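Local coordinates for protein endonuclease IV (Thermus thermophilus, PDB 3AAM) that cleaves phosphodiester bonds at apurinic or apyrimidinic sites in DNA during base excision repair, and also has a 3'-5' exonuclease activity, at residues 200-206 against 243-249; 3-7 against 259-264. All coordinates share one frame; numbering follows the deposited sequence.

In the fold
Both contacts belong to the TIM barrel of this enzyme. Contact 1 joins two neighbouring parallel barrel strands, 202-208 and 244-247. Contact 2 packs the first strand, 3-6, against the last helix, 253-267. Strand 3-6 is the other neighbour of strand 244-247, and helix 253-267 follows that strand in the chain. Both segments of contact 1 fall between those of contact 2 in the sequence. Their centres lie about 10 Å apart. Probable backbone hydrogen bonds tie Phe245 to Arg3 and Gly5, and Leu247 packs on Asn259. Contact 1 leads to the metal-binding end of the barrel, while contact 2 joins the two ends of the chain.

Contact 1: 200-206 against 243-249; sequences VPVVHLN and RVFILET
Val203 N donates to Val244 O at 2.8 Å. Ile246 N donates to Val203 O, also at 2.8 Å. Val244 N bonds to Pro201 O, completing a parallel ladder. A weak bond from Leu205 N to Ile246 O follows, where Leu205 centres an inverse gamma turn. The CA-H groups of Val202 and Phe245 add contacts to Val244 O and Val203 O.

Among the apolar side chains, Val203 and Phe245 run alongside each other off the same face of the sheet. Val203 CB lies 3.5 Å from Phe245 CD1. Leu205 CD1 is 4.0 Å from Phe245 CD1, and Phe235 meets Phe245 edge-to-face. On the other face are Val202, Val244 and Ile246.

These are adjacent strands of a TIM barrel, and their C-terminal ends approach the manganese site of His172, Asp217 and His219. There Glu248 lays its carboxylate over one face of the His204 ring, the planes 28° apart. Glu248 CG is anti to its carbonyl carbon (chi1 -53°) and the chain is extended beyond it, which brings the carboxylate there. Glu248 OE2 stands 3.0 Å above the ring plane, toward the rim, and is hydrogen-bonded to Gln32. With an alanine at His204, this carboxylate would probably lose the ring it lies against and face a gap, with Gln32 still holding OE2. The Asn206 amide lies 20° from the carboxylate plane, close to metal-binding His219.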
loop_
_atom_site.group_PDB
_atom_site.type_symbol
_atom_site.label_atom_id
_atom_site.label_comp_id
_atom_site.label_asym_id
_atom_site.label_seq_id
_atom_site.Cartn_x
_atom_site.Cartn_y
_atom_site.Cartn_z
ATOM N N VAL A 200 8.198 -8.157 2.113
ATOM C CA VAL A 200 7.820 -6.809 1.677
ATOM C C VAL A 200 7.450 -6.908 0.199
ATOM O O VAL A 200 8.225 -6.525 -0.683
ATOM C CB VAL A 200 8.980 -5.810 1.828
ATOM C CG1 VAL A 200 8.490 -4.400 1.524
ATOM C CG2 VAL A 200 9.552 -5.882 3.233
ATOM N N PRO A 201 6.251 -7.431 -0.093
ATOM C CA PRO A 201 5.791 -7.590 -1.475
ATOM C C PRO A 201 5.384 -6.332 -2.226
ATOM O O PRO A 201 5.411 -6.303 -3.458
ATOM C CB PRO A 201 4.633 -8.570 -1.332
ATOM C CG PRO A 201 4.047 -8.190 -0.010
ATOM C CD PRO A 201 5.280 -8.013 0.854
ATOM N N VAL A 202 5.008 -5.296 -1.489
ATOM C CA VAL A 202 4.566 -4.056 -2.101
ATOM C C VAL A 202 5.264 -2.849 -1.503
ATOM O O VAL A 202 5.484 -2.775 -0.293
ATOM C CB VAL A 202 3.037 -3.867 -1.926
ATOM C CG1 VAL A 202 2.595 -2.572 -2.585
ATOM C CG2 VAL A 202 2.291 -5.056 -2.514
ATOM N N VAL A 203 5.610 -1.905 -2.370
ATOM C CA VAL A 203 6.261 -0.679 -1.948
ATOM C C VAL A 203 5.424 0.517 -2.389
ATOM O O VAL A 203 5.028 0.603 -3.555
ATOM C CB VAL A 203 7.666 -0.525 -2.593
ATOM C CG1 VAL A 203 8.256 0.838 -2.222
ATOM C CG2 VAL A 203 8.589 -1.652 -2.142
ATOM N N HIS A 204 5.112 1.410 -1.456
ATOM C CA HIS A 204 4.399 2.636 -1.812
ATOM C C HIS A 204 5.563 3.599 -2.028
ATOM O O HIS A 204 6.117 4.154 -1.073
ATOM C CB HIS A 204 3.496 3.122 -0.670
ATOM C CG HIS A 204 2.205 2.372 -0.553
ATOM N ND1 HIS A 204 1.610 1.728 -1.619
ATOM C CD2 HIS A 204 1.369 2.204 0.500
ATOM C CE1 HIS A 204 0.466 1.195 -1.225
ATOM N NE2 HIS A 204 0.296 1.470 0.056
ATOM N N LEU A 205 5.945 3.757 -3.294
ATOM C CA LEU A 205 7.077 4.580 -3.695
ATOM C C LEU A 205 6.733 6.059 -3.795
ATOM O O LEU A 205 6.849 6.674 -4.853
ATOM C CB LEU A 205 7.624 4.072 -5.034
ATOM C CG LEU A 205 9.059 4.457 -5.402
ATOM C CD1 LEU A 205 10.044 3.722 -4.493
ATOM C CD2 LEU A 205 9.321 4.101 -6.855
ATOM N N ASN A 206 6.307 6.617 -2.671
ATOM C CA ASN A 206 5.936 8.022 -2.586
ATOM C C ASN A 206 7.130 8.924 -2.299
ATOM O O ASN A 206 7.985 8.579 -1.485
ATOM C CB ASN A 206 4.918 8.214 -1.457
ATOM C CG ASN A 206 3.617 7.492 -1.717
ATOM O OD1 ASN A 206 3.091 6.792 -0.847
ATOM N ND2 ASN A 206 3.086 7.661 -2.913
ATOM N N ARG A 243 9.130 -7.081 -7.158
ATOM C CA ARG A 243 8.082 -6.559 -6.294
ATOM C C ARG A 243 7.141 -5.616 -7.027
ATOM O O ARG A 243 7.336 -5.304 -8.205
ATOM C CB ARG A 243 8.692 -5.839 -5.087
ATOM C CG ARG A 243 9.726 -6.645 -4.312
ATOM C CD ARG A 243 9.211 -8.003 -3.866
ATOM N NE ARG A 243 10.243 -8.713 -3.112
ATOM C CZ ARG A 243 10.302 -10.032 -2.974
ATOM N NH1 ARG A 243 9.386 -10.806 -3.540
ATOM N NH2 ARG A 243 11.291 -10.580 -2.278
ATOM N N VAL A 244 6.119 -5.167 -6.306
ATOM C CA VAL A 244 5.106 -4.263 -6.833
ATOM C C VAL A 244 5.281 -2.868 -6.241
ATOM O O VAL A 244 5.347 -2.713 -5.027
ATOM C CB VAL A 244 3.701 -4.785 -6.484
ATOM C CG1 VAL A 244 2.642 -3.760 -6.874
ATOM C CG2 VAL A 244 3.457 -6.106 -7.198
ATOM N N PHE A 245 5.347 -1.862 -7.107
ATOM C CA PHE A 245 5.521 -0.481 -6.675
ATOM C C PHE A 245 4.293 0.344 -7.036
ATOM O O PHE A 245 3.884 0.388 -8.196
ATOM C CB PHE A 245 6.761 0.120 -7.338
ATOM C CG PHE A 245 8.057 -0.484 -6.864
ATOM C CD1 PHE A 245 8.809 0.135 -5.879
ATOM C CD2 PHE A 245 8.509 -1.687 -7.396
ATOM C CE1 PHE A 245 10.000 -0.426 -5.423
ATOM C CE2 PHE A 245 9.699 -2.261 -6.948
ATOM C CZ PHE A 245 10.447 -1.628 -5.960
ATOM N N ILE A 246 3.704 0.988 -6.033
ATOM C CA ILE A 246 2.520 1.820 -6.229
ATOM C C ILE A 246 2.769 3.248 -5.751
ATOM O O ILE A 246 3.206 3.467 -4.619
ATOM C CB ILE A 246 1.299 1.252 -5.445
ATOM C CG1 ILE A 246 0.923 -0.134 -5.975
ATOM C CG2 ILE A 246 0.111 2.197 -5.557
ATOM C CD1 ILE A 246 0.472 -0.143 -7.436
ATOM N N LEU A 247 2.492 4.216 -6.618
ATOM C CA LEU A 247 2.645 5.627 -6.282
ATOM C C LEU A 247 1.257 6.097 -5.853
ATOM O O LEU A 247 0.259 5.725 -6.474
ATOM C CB LEU A 247 3.115 6.425 -7.504
ATOM C CG LEU A 247 3.292 7.930 -7.290
ATOM C CD1 LEU A 247 4.372 8.203 -6.244
ATOM C CD2 LEU A 247 3.665 8.579 -8.615
ATOM N N GLU A 248 1.198 6.888 -4.784
ATOM C CA GLU A 248 -0.074 7.388 -4.261
ATOM C C GLU A 248 -0.060 8.913 -4.235
ATOM O O GLU A 248 0.179 9.522 -3.196
ATOM C CB GLU A 248 -0.299 6.856 -2.844
ATOM C CG GLU A 248 -0.178 5.343 -2.700
ATOM C CD GLU A 248 -0.349 4.894 -1.262
ATOM O OE1 GLU A 248 0.317 5.475 -0.376
ATOM O OE2 GLU A 248 -1.138 3.961 -1.016
ATOM N N THR A 249 -0.312 9.526 -5.385
ATOM C CA THR A 249 -0.311 10.979 -5.491
ATOM C C THR A 249 -1.478 11.433 -6.363
ATOM O O THR A 249 -2.161 10.612 -6.961
ATOM C CB THR A 249 1.011 11.465 -6.098
ATOM O OG1 THR A 249 1.191 10.853 -7.381
ATOM C CG2 THR A 249 2.174 11.100 -5.193
#

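Contact 2: 3-7 against 259-264; sequences RYGFH and NLRVFR
Tyr4 and Phe263 form the apolar centre. Tyr4 CB sits over the middle of the Phe263 ring, 3.8 Å from its centroid, in a CH-pi contact. The two rings are inclined by 29° and offset, with little of one ring over the other. Tyr4 CG takes the crowded position between the backbone N and the carbonyl carbon (chi1 63°). The ring then runs outward past Phe263 toward the helix, and Tyr4 CD1 is 3.9 Å from Phe263 CG.

Phe6 approaches the Phe263 ring from the edge. Its CE1 lies near the plane of that ring, 4.2 Å from Phe263 CE2. The far end of Phe6 meets the preceding helical turn: Phe6 CZ is 3.6 Å from Leu260 CG, and Phe6 CE1 is 3.6 Å from Asn259 CB. Leu260 also serves Tyr4. Its CD2 comes to the edge of the tyrosine ring, close to CE1. Phe6 and Phe263 both touch Leu247 of strand 244-247 as well.

The strand is the first of the TIM barrel and the helix the last, running nearly antiparallel with axes 9.8 Å apart. The helix covers the outside of the barrel where strand 3-6 pairs with strand 244-247, close to both ends of the chain.

At the polar edge, Tyr4 OH accepts a nearly straight hydrogen bond from Arg264 NE, at 2.9 Å. The hydroxyl oxygen lies in the guanidinium plane, which stands at 82° to the phenol ring. Arg264 is extended from CG to NE and crosses Tyr4 at about a right angle. Leu260 CD2 covers one guanidinium face. Arg264 NH2 adds a weak bond to Tyr4 OH and a stronger one to Leu26 O, linking the chain's last helix to helix 15-26.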
loop_
_atom_site.group_PDB
_atom_site.type_symbol
_atom_site.label_atom_id
_atom_site.label_comp_id
_atom_site.label_asym_id
_atom_site.label_seq_id
_atom_site.Cartn_x
_atom_site.Cartn_y
_atom_site.Cartn_z
ATOM N N ARG A 3 7.265 -4.151 -11.223
ATOM C CA ARG A 3 5.972 -3.676 -11.700
ATOM C C ARG A 3 5.648 -2.333 -11.055
ATOM O O ARG A 3 6.084 -2.049 -9.933
ATOM C CB ARG A 3 4.890 -4.714 -11.388
ATOM C CG ARG A 3 5.017 -5.975 -12.244
ATOM C CD ARG A 3 4.051 -7.068 -11.824
ATOM N NE ARG A 3 4.081 -8.196 -12.752
ATOM C CZ ARG A 3 3.462 -8.219 -13.930
ATOM N NH1 ARG A 3 2.749 -7.174 -14.335
ATOM N NH2 ARG A 3 3.568 -9.287 -14.713
ATOM N N TYR A 4 4.885 -1.504 -11.766
ATOM C CA TYR A 4 4.551 -0.179 -11.264
ATOM C C TYR A 4 3.123 0.230 -11.596
ATOM O O TYR A 4 2.552 -0.189 -12.604
ATOM C CB TYR A 4 5.528 0.844 -11.856
ATOM C CG TYR A 4 5.437 0.938 -13.361
ATOM C CD1 TYR A 4 4.590 1.863 -13.971
ATOM C CD2 TYR A 4 6.139 0.050 -14.175
ATOM C CE1 TYR A 4 4.440 1.898 -15.356
ATOM C CE2 TYR A 4 5.997 0.075 -15.562
ATOM C CZ TYR A 4 5.144 1.002 -16.144
ATOM O OH TYR A 4 4.987 1.017 -17.513
ATOM N N GLY A 5 2.554 1.075 -10.746
ATOM C CA GLY A 5 1.198 1.526 -10.980
ATOM C C GLY A 5 0.779 2.656 -10.069
ATOM O O GLY A 5 1.569 3.162 -9.266
ATOM N N PHE A 6 -0.486 3.041 -10.203
ATOM C CA PHE A 6 -1.075 4.121 -9.418
ATOM C C PHE A 6 -2.278 3.591 -8.664
ATOM O O PHE A 6 -2.667 2.430 -8.803
ATOM C CB PHE A 6 -1.618 5.238 -10.316
ATOM C CG PHE A 6 -0.619 5.840 -11.252
ATOM C CD1 PHE A 6 0.643 6.215 -10.809
ATOM C CD2 PHE A 6 -0.974 6.100 -12.575
ATOM C CE1 PHE A 6 1.538 6.848 -11.666
ATOM C CE2 PHE A 6 -0.089 6.732 -13.440
ATOM C CZ PHE A 6 1.166 7.109 -12.989
ATOM N N HIS A 7 -2.872 4.476 -7.873
ATOM C CA HIS A 7 -4.093 4.150 -7.168
ATOM C C HIS A 7 -5.172 4.648 -8.120
ATOM O O HIS A 7 -5.205 5.834 -8.472
ATOM C CB HIS A 7 -4.184 4.889 -5.836
ATOM C CG HIS A 7 -5.344 4.447 -5.005
ATOM N ND1 HIS A 7 -6.651 4.719 -5.351
ATOM C CD2 HIS A 7 -5.399 3.697 -3.880
ATOM C CE1 HIS A 7 -7.460 4.155 -4.473
ATOM N NE2 HIS A 7 -6.727 3.529 -3.569
ATOM N N ASN A 259 4.524 11.079 -14.037
ATOM C CA ASN A 259 4.929 9.907 -13.280
ATOM C C ASN A 259 5.252 8.696 -14.141
ATOM O O ASN A 259 6.205 7.978 -13.857
ATOM C CB ASN A 259 3.851 9.577 -12.250
ATOM C CG ASN A 259 3.763 10.628 -11.160
ATOM O OD1 ASN A 259 2.675 11.076 -10.790
ATOM N ND2 ASN A 259 4.917 11.027 -10.633
ATOM N N LEU A 260 4.466 8.450 -15.185
ATOM C CA LEU A 260 4.736 7.308 -16.050
ATOM C C LEU A 260 6.050 7.490 -16.805
ATOM O O LEU A 260 6.802 6.535 -17.000
ATOM C CB LEU A 260 3.581 7.091 -17.033
ATOM C CG LEU A 260 2.292 6.571 -16.389
ATOM C CD1 LEU A 260 1.178 6.523 -17.417
ATOM C CD2 LEU A 260 2.541 5.187 -15.798
ATOM N N ARG A 261 6.337 8.717 -17.225
ATOM C CA ARG A 261 7.580 8.976 -17.936
ATOM C C ARG A 261 8.777 8.724 -17.018
ATOM O O ARG A 261 9.799 8.204 -17.458
ATOM C CB ARG A 261 7.580 10.407 -18.491
ATOM C CG ARG A 261 6.793 10.525 -19.805
ATOM C CD ARG A 261 6.348 11.952 -20.080
ATOM N NE ARG A 261 7.471 12.885 -20.083
ATOM C CZ ARG A 261 8.258 13.123 -21.127
ATOM N NH1 ARG A 261 8.057 12.500 -22.279
ATOM N NH2 ARG A 261 9.255 13.989 -21.014
ATOM N N VAL A 262 8.647 9.062 -15.739
ATOM C CA VAL A 262 9.744 8.823 -14.806
ATOM C C VAL A 262 9.883 7.318 -14.509
ATOM O O VAL A 262 10.986 6.778 -14.539
ATOM C CB VAL A 262 9.542 9.621 -13.501
ATOM C CG1 VAL A 262 10.678 9.319 -12.526
ATOM C CG2 VAL A 262 9.515 11.116 -13.819
ATOM N N PHE A 263 8.769 6.640 -14.239
ATOM C CA PHE A 263 8.800 5.202 -13.963
ATOM C C PHE A 263 9.453 4.463 -15.120
ATOM O O PHE A 263 10.319 3.620 -14.927
ATOM C CB PHE A 263 7.382 4.631 -13.802
ATOM C CG PHE A 263 6.902 4.543 -12.381
ATOM C CD1 PHE A 263 7.660 3.901 -11.407
ATOM C CD2 PHE A 263 5.654 5.054 -12.032
ATOM C CE1 PHE A 263 7.171 3.767 -10.101
ATOM C CE2 PHE A 263 5.156 4.927 -10.731
ATOM C CZ PHE A 263 5.914 4.283 -9.768
ATOM N N ARG A 264 9.023 4.790 -16.331
ATOM C CA ARG A 264 9.539 4.129 -17.515
ATOM C C ARG A 264 10.992 4.448 -17.818
ATOM O O ARG A 264 11.724 3.588 -18.308
ATOM C CB ARG A 264 8.620 4.437 -18.699
ATOM C CG ARG A 264 7.323 3.655 -18.571
ATOM C CD ARG A 264 6.148 4.247 -19.322
ATOM N NE ARG A 264 4.963 3.434 -19.063
ATOM C CZ ARG A 264 3.733 3.733 -19.462
ATOM N NH1 ARG A 264 3.501 4.846 -20.149
ATOM N NH2 ARG A 264 2.734 2.907 -19.176
#